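Side-chain contacts in importin subunit beta-1 (Saccharomyces cerevisiae, PDB 5OWU), which carries proteins into the nucleus by pairing with the importin alpha subunit, which recognises the classical nuclear localization signal of the cargo: residues E513-A516 with R517-A520; S555-E558 with N559-T562; L561-E564 with D565-L569; L648-V651 with D652-V655. One frame throughout, in Å; residues are numbered along the deposited sequence.

Interaction 1 of 4, residues E513-A516 with R517-A520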
loop_
_atom_site.group_PDB
_atom_site.type_symbol
_atom_site.label_atom_id
_atom_site.label_comp_id
_atom_site.label_asym_id
_atom_site.label_seq_id
_atom_site.Cartn_x
_atom_site.Cartn_y
_atom_site.Cartn_z
ATOM N N GLU A 513 -11.027 22.397 -10.927
ATOM C CA GLU A 513 -9.620 22.735 -10.797
ATOM C C GLU A 513 -9.146 22.480 -9.368
ATOM O O GLU A 513 -9.875 22.705 -8.393
ATOM C CB GLU A 513 -9.379 24.184 -11.214
ATOM C CG GLU A 513 -7.923 24.460 -11.546
ATOM C CD GLU A 513 -7.715 25.766 -12.286
ATOM O OE1 GLU A 513 -7.847 25.772 -13.527
ATOM O OE2 GLU A 513 -7.430 26.784 -11.624
ATOM N N PHE A 514 -7.935 21.927 -9.266
ATOM C CA PHE A 514 -7.307 21.586 -7.992
ATOM C C PHE A 514 -8.251 20.799 -7.092
ATOM O O PHE A 514 -8.147 20.842 -5.866
ATOM C CB PHE A 514 -6.779 22.846 -7.307
ATOM C CG PHE A 514 -5.709 23.526 -8.102
ATOM C CD1 PHE A 514 -4.482 22.910 -8.288
ATOM C CD2 PHE A 514 -5.933 24.751 -8.696
ATOM C CE1 PHE A 514 -3.493 23.516 -9.037
ATOM C CE2 PHE A 514 -4.945 25.361 -9.449
ATOM C CZ PHE A 514 -3.724 24.741 -9.616
ATOM N N ASN A 515 -9.160 20.055 -7.718
ATOM C CA ASN A 515 -10.036 19.100 -7.050
ATOM C C ASN A 515 -11.015 19.766 -6.090
ATOM O O ASN A 515 -11.606 19.087 -5.243
ATOM C CB ASN A 515 -9.222 18.032 -6.316
ATOM C CG ASN A 515 -9.868 16.671 -6.384
ATOM O OD1 ASN A 515 -10.278 16.225 -7.457
ATOM N ND2 ASN A 515 -9.979 16.003 -5.240
ATOM N N ALA A 516 -11.251 21.075 -6.241
ATOM C CA ALA A 516 -12.134 21.768 -5.304
ATOM C C ALA A 516 -13.580 21.283 -5.392
ATOM O O ALA A 516 -14.277 21.238 -4.374
ATOM C CB ALA A 516 -12.062 23.277 -5.540
ATOM N N ARG A 517 -14.059 20.923 -6.582
ATOM C CA ARG A 517 -15.453 20.504 -6.698
ATOM C C ARG A 517 -15.653 19.087 -6.163
ATOM O O ARG A 517 -16.547 18.842 -5.342
ATOM C CB ARG A 517 -15.903 20.618 -8.159
ATOM C CG ARG A 517 -17.359 20.248 -8.401
ATOM C CD ARG A 517 -17.774 20.596 -9.829
ATOM N NE ARG A 517 -17.076 19.793 -10.831
ATOM C CZ ARG A 517 -17.053 20.073 -12.132
ATOM N NH1 ARG A 517 -17.674 21.146 -12.594
ATOM N NH2 ARG A 517 -16.405 19.281 -12.980
ATOM N N ALA A 518 -14.809 18.147 -6.595
ATOM C CA ALA A 518 -14.888 16.781 -6.081
ATOM C C ALA A 518 -14.749 16.743 -4.563
ATOM O O ALA A 518 -15.499 16.029 -3.878
ATOM C CB ALA A 518 -13.806 15.918 -6.734
ATOM N N SER A 519 -13.800 17.509 -4.016
ATOM C CA SER A 519 -13.640 17.562 -2.568
ATOM C C SER A 519 -14.926 18.019 -1.901
ATOM O O SER A 519 -15.338 17.456 -0.874
ATOM C CB SER A 519 -12.475 18.485 -2.204
ATOM O OG SER A 519 -11.261 17.947 -2.701
ATOM N N ALA A 520 -15.603 19.010 -2.490
ATOM C CA ALA A 520 -16.861 19.457 -1.902
ATOM C C ALA A 520 -17.873 18.323 -1.902
ATOM O O ALA A 520 -18.551 18.082 -0.894
ATOM C CB ALA A 520 -17.405 20.667 -2.657
#

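Interaction 2 of 4, residues S555-E558 with N559-T562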
loop_
_atom_site.group_PDB
_atom_site.type_symbol
_atom_site.label_atom_id
_atom_site.label_comp_id
_atom_site.label_asym_id
_atom_site.label_seq_id
_atom_site.Cartn_x
_atom_site.Cartn_y
_atom_site.Cartn_z
ATOM N N SER A 555 -28.066 17.144 -19.187
ATOM C CA SER A 555 -28.474 18.047 -20.255
ATOM C C SER A 555 -27.303 18.461 -21.140
ATOM O O SER A 555 -27.512 19.181 -22.122
ATOM C CB SER A 555 -29.147 19.298 -19.669
ATOM O OG SER A 555 -28.200 20.202 -19.110
ATOM N N VAL A 556 -26.089 18.013 -20.822
ATOM C CA VAL A 556 -24.880 18.445 -21.519
ATOM C C VAL A 556 -24.691 17.595 -22.766
ATOM O O VAL A 556 -24.608 16.365 -22.684
ATOM C CB VAL A 556 -23.647 18.348 -20.606
ATOM C CG1 VAL A 556 -22.356 18.656 -21.380
ATOM C CG2 VAL A 556 -23.778 19.292 -19.419
ATOM N N ASP A 557 -24.586 18.251 -23.915
ATOM C CA ASP A 557 -24.345 17.560 -25.178
ATOM C C ASP A 557 -22.871 17.166 -25.248
ATOM O O ASP A 557 -21.998 18.020 -25.407
ATOM C CB ASP A 557 -24.740 18.452 -26.348
ATOM C CG ASP A 557 -24.365 17.857 -27.691
ATOM O OD1 ASP A 557 -23.961 16.668 -27.741
ATOM O OD2 ASP A 557 -24.487 18.580 -28.698
ATOM N N GLU A 558 -22.590 15.869 -25.143
ATOM C CA GLU A 558 -21.209 15.410 -25.045
ATOM C C GLU A 558 -20.457 15.483 -26.363
ATOM O O GLU A 558 -19.229 15.347 -26.354
ATOM C CB GLU A 558 -21.174 13.978 -24.526
ATOM C CG GLU A 558 -21.751 13.842 -23.141
ATOM C CD GLU A 558 -21.842 12.400 -22.691
ATOM O OE1 GLU A 558 -20.789 11.804 -22.399
ATOM O OE2 GLU A 558 -22.968 11.867 -22.642
ATOM N N ASN A 559 -21.146 15.694 -27.483
ATOM C CA ASN A 559 -20.479 15.808 -28.773
ATOM C C ASN A 559 -19.861 17.178 -28.998
ATOM O O ASN A 559 -19.231 17.393 -30.037
ATOM C CB ASN A 559 -21.463 15.488 -29.908
ATOM C CG ASN A 559 -21.754 14.004 -30.020
ATOM O OD1 ASN A 559 -20.940 13.180 -29.608
ATOM N ND2 ASN A 559 -22.920 13.654 -30.567
ATOM N N GLN A 560 -20.019 18.108 -28.060
ATOM C CA GLN A 560 -19.329 19.388 -28.128
ATOM C C GLN A 560 -18.174 19.473 -27.147
ATOM O O GLN A 560 -17.651 20.568 -26.917
ATOM C CB GLN A 560 -20.311 20.534 -27.877
ATOM C CG GLN A 560 -21.305 20.744 -29.010
ATOM C CD GLN A 560 -20.629 21.107 -30.320
ATOM O OE1 GLN A 560 -19.656 21.868 -30.355
ATOM N NE2 GLN A 560 -21.140 20.559 -31.408
ATOM N N LEU A 561 -17.761 18.352 -26.566
ATOM C CA LEU A 561 -16.763 18.348 -25.506
ATOM C C LEU A 561 -15.453 17.775 -26.024
ATOM O O LEU A 561 -15.449 16.846 -26.838
ATOM C CB LEU A 561 -17.240 17.525 -24.308
ATOM C CG LEU A 561 -18.589 17.897 -23.700
ATOM C CD1 LEU A 561 -18.900 16.976 -22.532
ATOM C CD2 LEU A 561 -18.620 19.353 -23.270
ATOM N N THR A 562 -14.346 18.337 -25.555
ATOM C CA THR A 562 -13.047 17.728 -25.772
ATOM C C THR A 562 -12.919 16.481 -24.906
ATOM O O THR A 562 -13.743 16.218 -24.025
ATOM C CB THR A 562 -11.921 18.689 -25.405
ATOM O OG1 THR A 562 -11.935 18.877 -23.984
ATOM C CG2 THR A 562 -12.073 20.031 -26.125
HETATM O O HOH W 1 -23.467 18.576 -30.957
#

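Interaction 3 of 4, residues L561-E564 with D565-L569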
loop_
_atom_site.group_PDB
_atom_site.type_symbol
_atom_site.label_atom_id
_atom_site.label_comp_id
_atom_site.label_asym_id
_atom_site.label_seq_id
_atom_site.Cartn_x
_atom_site.Cartn_y
_atom_site.Cartn_z
ATOM N N LEU A 561 -17.761 18.352 -26.566
ATOM C CA LEU A 561 -16.763 18.348 -25.506
ATOM C C LEU A 561 -15.453 17.775 -26.024
ATOM O O LEU A 561 -15.449 16.846 -26.838
ATOM C CB LEU A 561 -17.240 17.525 -24.308
ATOM C CG LEU A 561 -18.589 17.897 -23.700
ATOM C CD1 LEU A 561 -18.900 16.976 -22.532
ATOM C CD2 LEU A 561 -18.620 19.353 -23.270
ATOM N N THR A 562 -14.346 18.337 -25.555
ATOM C CA THR A 562 -13.047 17.728 -25.772
ATOM C C THR A 562 -12.919 16.481 -24.906
ATOM O O THR A 562 -13.743 16.218 -24.025
ATOM C CB THR A 562 -11.921 18.689 -25.405
ATOM O OG1 THR A 562 -11.935 18.877 -23.984
ATOM C CG2 THR A 562 -12.073 20.031 -26.125
ATOM N N LEU A 563 -11.851 15.720 -25.141
ATOM C CA LEU A 563 -11.570 14.578 -24.277
ATOM C C LEU A 563 -11.457 15.016 -22.823
ATOM O O LEU A 563 -12.029 14.386 -21.925
ATOM C CB LEU A 563 -10.290 13.873 -24.727
ATOM C CG LEU A 563 -9.826 12.740 -23.800
ATOM C CD1 LEU A 563 -10.872 11.627 -23.721
ATOM C CD2 LEU A 563 -8.473 12.191 -24.244
ATOM N N GLU A 564 -10.717 16.096 -22.568
ATOM C CA GLU A 564 -10.578 16.591 -21.204
ATOM C C GLU A 564 -11.928 17.023 -20.642
ATOM O O GLU A 564 -12.282 16.673 -19.507
ATOM C CB GLU A 564 -9.585 17.755 -21.163
ATOM C CG GLU A 564 -8.125 17.349 -21.294
ATOM C CD GLU A 564 -7.180 18.352 -20.641
ATOM O OE1 GLU A 564 -7.350 19.573 -20.865
ATOM O OE2 GLU A 564 -6.277 17.920 -19.890
ATOM N N ASP A 565 -12.687 17.805 -21.420
ATOM C CA ASP A 565 -14.042 18.171 -21.016
ATOM C C ASP A 565 -14.843 16.935 -20.629
ATOM O O ASP A 565 -15.545 16.924 -19.609
ATOM C CB ASP A 565 -14.756 18.898 -22.159
ATOM C CG ASP A 565 -14.111 20.219 -22.528
ATOM O OD1 ASP A 565 -13.462 20.848 -21.672
ATOM O OD2 ASP A 565 -14.281 20.632 -23.695
ATOM N N ALA A 566 -14.755 15.884 -21.446
ATOM C CA ALA A 566 -15.544 14.683 -21.206
ATOM C C ALA A 566 -15.119 13.991 -19.920
ATOM O O ALA A 566 -15.968 13.534 -19.150
ATOM C CB ALA A 566 -15.419 13.736 -22.395
ATOM N N GLN A 567 -13.809 13.899 -19.672
ATOM C CA GLN A 567 -13.330 13.324 -18.417
ATOM C C GLN A 567 -13.828 14.128 -17.225
ATOM O O GLN A 567 -14.202 13.561 -16.190
ATOM C CB GLN A 567 -11.800 13.266 -18.408
ATOM C CG GLN A 567 -11.212 12.316 -19.437
ATOM C CD GLN A 567 -9.699 12.425 -19.546
ATOM O OE1 GLN A 567 -9.114 13.463 -19.232
ATOM N NE2 GLN A 567 -9.060 11.350 -19.994
ATOM N N SER A 568 -13.834 15.457 -17.350
ATOM C CA SER A 568 -14.329 16.295 -16.263
ATOM C C SER A 568 -15.802 16.015 -15.995
ATOM O O SER A 568 -16.215 15.815 -14.844
ATOM C CB SER A 568 -14.099 17.768 -16.602
ATOM O OG SER A 568 -14.666 18.609 -15.618
ATOM N N LEU A 569 -16.608 15.971 -17.057
ATOM C CA LEU A 569 -18.022 15.656 -16.897
ATOM C C LEU A 569 -18.213 14.290 -16.245
ATOM O O LEU A 569 -19.054 14.133 -15.351
ATOM C CB LEU A 569 -18.722 15.710 -18.257
ATOM C CG LEU A 569 -20.210 15.360 -18.258
ATOM C CD1 LEU A 569 -21.008 16.352 -17.417
ATOM C CD2 LEU A 569 -20.735 15.314 -19.684
#

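Interaction 4 of 4, residues L648-V651 with D652-V655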
loop_
_atom_site.group_PDB
_atom_site.type_symbol
_atom_site.label_atom_id
_atom_site.label_comp_id
_atom_site.label_asym_id
_atom_site.label_seq_id
_atom_site.Cartn_x
_atom_site.Cartn_y
_atom_site.Cartn_z
ATOM N N LEU A 648 -21.991 -8.533 -14.630
ATOM C CA LEU A 648 -21.444 -9.653 -13.875
ATOM C C LEU A 648 -20.445 -10.441 -14.709
ATOM O O LEU A 648 -19.434 -10.922 -14.184
ATOM C CB LEU A 648 -22.573 -10.568 -13.397
ATOM C CG LEU A 648 -23.441 -10.062 -12.244
ATOM C CD1 LEU A 648 -24.714 -10.880 -12.153
ATOM C CD2 LEU A 648 -22.687 -10.114 -10.920
ATOM N N ASN A 649 -20.707 -10.582 -16.011
ATOM C CA ASN A 649 -19.807 -11.357 -16.858
ATOM C C ASN A 649 -18.577 -10.577 -17.305
ATOM O O ASN A 649 -17.616 -11.191 -17.778
ATOM C CB ASN A 649 -20.561 -11.881 -18.079
ATOM C CG ASN A 649 -21.469 -13.039 -17.738
ATOM O OD1 ASN A 649 -21.145 -13.859 -16.877
ATOM N ND2 ASN A 649 -22.617 -13.110 -18.400
ATOM N N GLN A 650 -18.578 -9.248 -17.173
ATOM C CA GLN A 650 -17.387 -8.444 -17.461
ATOM C C GLN A 650 -16.402 -8.590 -16.301
ATOM O O GLN A 650 -16.139 -7.661 -15.535
ATOM C CB GLN A 650 -17.749 -6.984 -17.685
ATOM C CG GLN A 650 -18.401 -6.690 -19.022
ATOM C CD GLN A 650 -18.793 -5.229 -19.169
ATOM O OE1 GLN A 650 -19.860 -4.912 -19.699
ATOM N NE2 GLN A 650 -17.931 -4.330 -18.700
ATOM N N VAL A 651 -15.846 -9.797 -16.187
ATOM C CA VAL A 651 -14.994 -10.123 -15.049
ATOM C C VAL A 651 -13.696 -9.324 -15.038
ATOM O O VAL A 651 -13.071 -9.187 -13.981
ATOM C CB VAL A 651 -14.684 -11.630 -15.023
ATOM C CG1 VAL A 651 -15.935 -12.423 -14.721
ATOM C CG2 VAL A 651 -14.045 -12.080 -16.341
ATOM N N ASP A 652 -13.248 -8.817 -16.189
ATOM C CA ASP A 652 -12.047 -7.983 -16.210
ATOM C C ASP A 652 -12.320 -6.591 -15.654
ATOM O O ASP A 652 -11.440 -5.987 -15.028
ATOM C CB ASP A 652 -11.507 -7.876 -17.634
ATOM C CG ASP A 652 -12.485 -7.203 -18.577
ATOM O OD1 ASP A 652 -13.705 -7.285 -18.327
ATOM O OD2 ASP A 652 -12.035 -6.591 -19.568
ATOM N N SER A 653 -13.519 -6.070 -15.870
ATOM C CA SER A 653 -13.878 -4.723 -15.468
ATOM C C SER A 653 -14.279 -4.686 -13.993
ATOM O O SER A 653 -14.782 -5.675 -13.454
ATOM C CB SER A 653 -15.028 -4.218 -16.332
ATOM O OG SER A 653 -15.394 -2.893 -15.998
ATOM N N PRO A 654 -14.068 -3.555 -13.310
ATOM C CA PRO A 654 -14.534 -3.449 -11.917
ATOM C C PRO A 654 -16.047 -3.437 -11.781
ATOM O O PRO A 654 -16.551 -3.568 -10.658
ATOM C CB PRO A 654 -13.922 -2.124 -11.445
ATOM C CG PRO A 654 -13.743 -1.331 -12.687
ATOM C CD PRO A 654 -13.393 -2.324 -13.757
ATOM N N VAL A 655 -16.785 -3.299 -12.884
ATOM C CA VAL A 655 -18.243 -3.280 -12.816
ATOM C C VAL A 655 -18.782 -4.605 -12.289
ATOM O O VAL A 655 -19.866 -4.651 -11.694
ATOM C CB VAL A 655 -18.828 -2.942 -14.204
ATOM C CG1 VAL A 655 -18.685 -4.123 -15.159
ATOM C CG2 VAL A 655 -20.280 -2.506 -14.089
#

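Interaction 1 of 4, residues E513-A516 with R517-A520
The hydroxyl of S519 folds back over the first turn of a helix to the carbonyl of N515, OG donating to O at 2.8 Å. Its first torsion (chi1 -64°) turns OG opposite the carbonyl carbon of S519 and beside its backbone N, the position from which so short a side chain can reach the preceding turn. The amide S519 N donates to the same N515 O at 3.0 Å. The two donors approach from opposite faces of the carbonyl plane: the amide is tilted moderately from it, whereas the hydroxyl stands well above. Alongside lies the carboxamide of N515, with OD1 3.6 Å from the methyl CB of A518 and ND2 3.4 Å from S519 OG.

This is the N terminus of helix 516-530, in HEAT 12. N515 holds the N-cap position, and its positive phi of 65° is one that asparagine tolerates well, but its side chain makes no capping bond; OD1 of N512 takes the amide of A518 instead. With an alanine in place of S519, the N515 carbonyl would probably keep only the backbone amide of its two donors from that residue. One residue along, A520 N donates to A516 O at 3.2 Å. A516, whose small methyl suits a close helix interface, faces P467 and T471. R517, its CG anti to the backbone N (chi1 -178°), carries its long chain away from the turn, past L572 of helix 563-586, and its guanidinium group donates to the carbonyl of R509.

Interaction 2 of 4, residues S555-E558 with N559-T562
D557 carries its CG anti to the backbone N (chi1 173°), which swings the carboxylate forward over the next residues and brings OD1 within 3.0 Å of N559 N, a hydrogen bond. The amide meets OD1 from above the carboxylate plane. L561 uses a different rotation: CG stands opposite the carbonyl carbon (chi1 -55°), so that the isobutyl group folds back under the turn, with CG 3.8 Å from D557 O. Its CD1 lies 4.0 Å from CG1 of V556, the two aliphatic side chains crossing at about a right angle. Branched apolar residues suit this inner face, since V556, L561 and CG of E558 rest on L569 of the following helix.

The outer face is polar. OD2 of D557 accepts from a water that in turn takes the amide hydrogen of Q560 NE2 at 3.1 Å, so the polar ends of a bent glutamine chain and a carboxylate are joined through the water, while OD2 rests 3.9 Å from Q560 CG; their planes stand 70° apart. The backbone adds two weak bonds, Q560 N to D557 O at 3.3 Å and L561 N to E558 O at 3.4 Å. Aspartate is apt at the start, its short arm being able to hold an amide two residues ahead. The arrangement is an Asx turn leading into two overlapping, weakly bonded beta turns, a short 3-10 turn in the loop between helices 536-553 and 563-586 of HEAT 13.

Interaction 3 of 4, residues L561-E564 with D565-L569
T562 and D565 clasp each other at the tight end of this contact. OG1 of T562 accepts from D565 N at 2.9 Å over a nearly straight path (170°), while the carboxylate of D565 returns the favour, OD2 taking T562 N at 3.0 Å on its anti side, somewhat out of the carboxylate plane. The threonine torsion (chi1 68°) places OG1 between its own backbone N and carbonyl carbon, directed at the first turn. Beneath this pair the aliphatic stems pack closely: L561 CB is 3.6 Å from D565 CB, and farther along L561 CD1 meets L569 CD2 at 3.8 Å, the two leucine ends set across one another.

The reciprocal pair is a capping box, here opening helix 563-586 of HEAT 13, with T562 as N-cap. Threonine fits because its hydroxyl can replace a missing carbonyl; aspartate fits because it reaches back to the N-cap amide, and its negative charge probably also sits favourably near the helix N terminus. Were D565 a leucine, T562 N would probably lose its acceptor and the box its second bond. The first helical bonds follow in order, beginning with A566 N to T562 O at 2.8 Å.

S568 faces helix 516-530, its OG taking a weak bond from the R517 guanidinium. The solvent side is looser. E564, exposed, holds its chain extended beyond CG, and Q567 stretches out past the exposed L563, its NE2 no nearer than 4.1 Å to L563 CG.

Interaction 4 of 4, residues L648-V651 with D652-V655
The backbone N of S653 is shared by two acceptors, both through weak bonds: the carbonyl Q650 O at 3.1 Å and the side-chain atom D652 OD1 at 2.7 Å, the latter strongly bent. Q650 is itself the centre of an inverse gamma turn, in which V651 N bonds weakly to N649 O, and this kink ends helix 637-649 of HEAT 15 and sends the chain toward helix 655-669. D652 suits the corner because its chi1 of 63° brings CG between its own N and carbonyl carbon, folding OD1 forward to the next amide. Its outer backbone is held too, D652 O accepting from the guanidinium of R695, while the buried V651 packs against N691 and A694.

Beyond the corner S653 prepares the next helix: OG accepts from V655 N at 3.4 Å, a weak but almost straight bond that makes an ST turn. Proline fits between them, having no amide hydrogen of its own to satisfy at a helix start. Across the turn lies Q650, extended beyond CG and running obliquely past V655, with E615 of helix 615-629 touching both. Its amide end sits against carbon rather than a polar partner in these segments, NE2 being 3.7 Å from S653 CB and 3.6 Å from V655 CG1; that same methyl also lies 3.9 Å from Q650 CB.

All four contacts are local and follow one another from the N terminus; none nests in or crosses another. Interaction 1 starts helix 516-530 after the loop that follows helix 496-507. Interaction 2 closes a turn in the loop behind helix 536-553 and runs straight into interaction 3, with which it shares L561 and T562; the first turns of helix 563-586 pack back on that loop. R517 of interaction 1 reaches S568 of interaction 3 through a weak hydrogen bond, one link between HEAT 12 and HEAT 13. Interaction 4, in HEAT 15, stands apart, its nearest atoms about 15 Å from those of interaction 3, and joins helix 637-649 to helix 655-669.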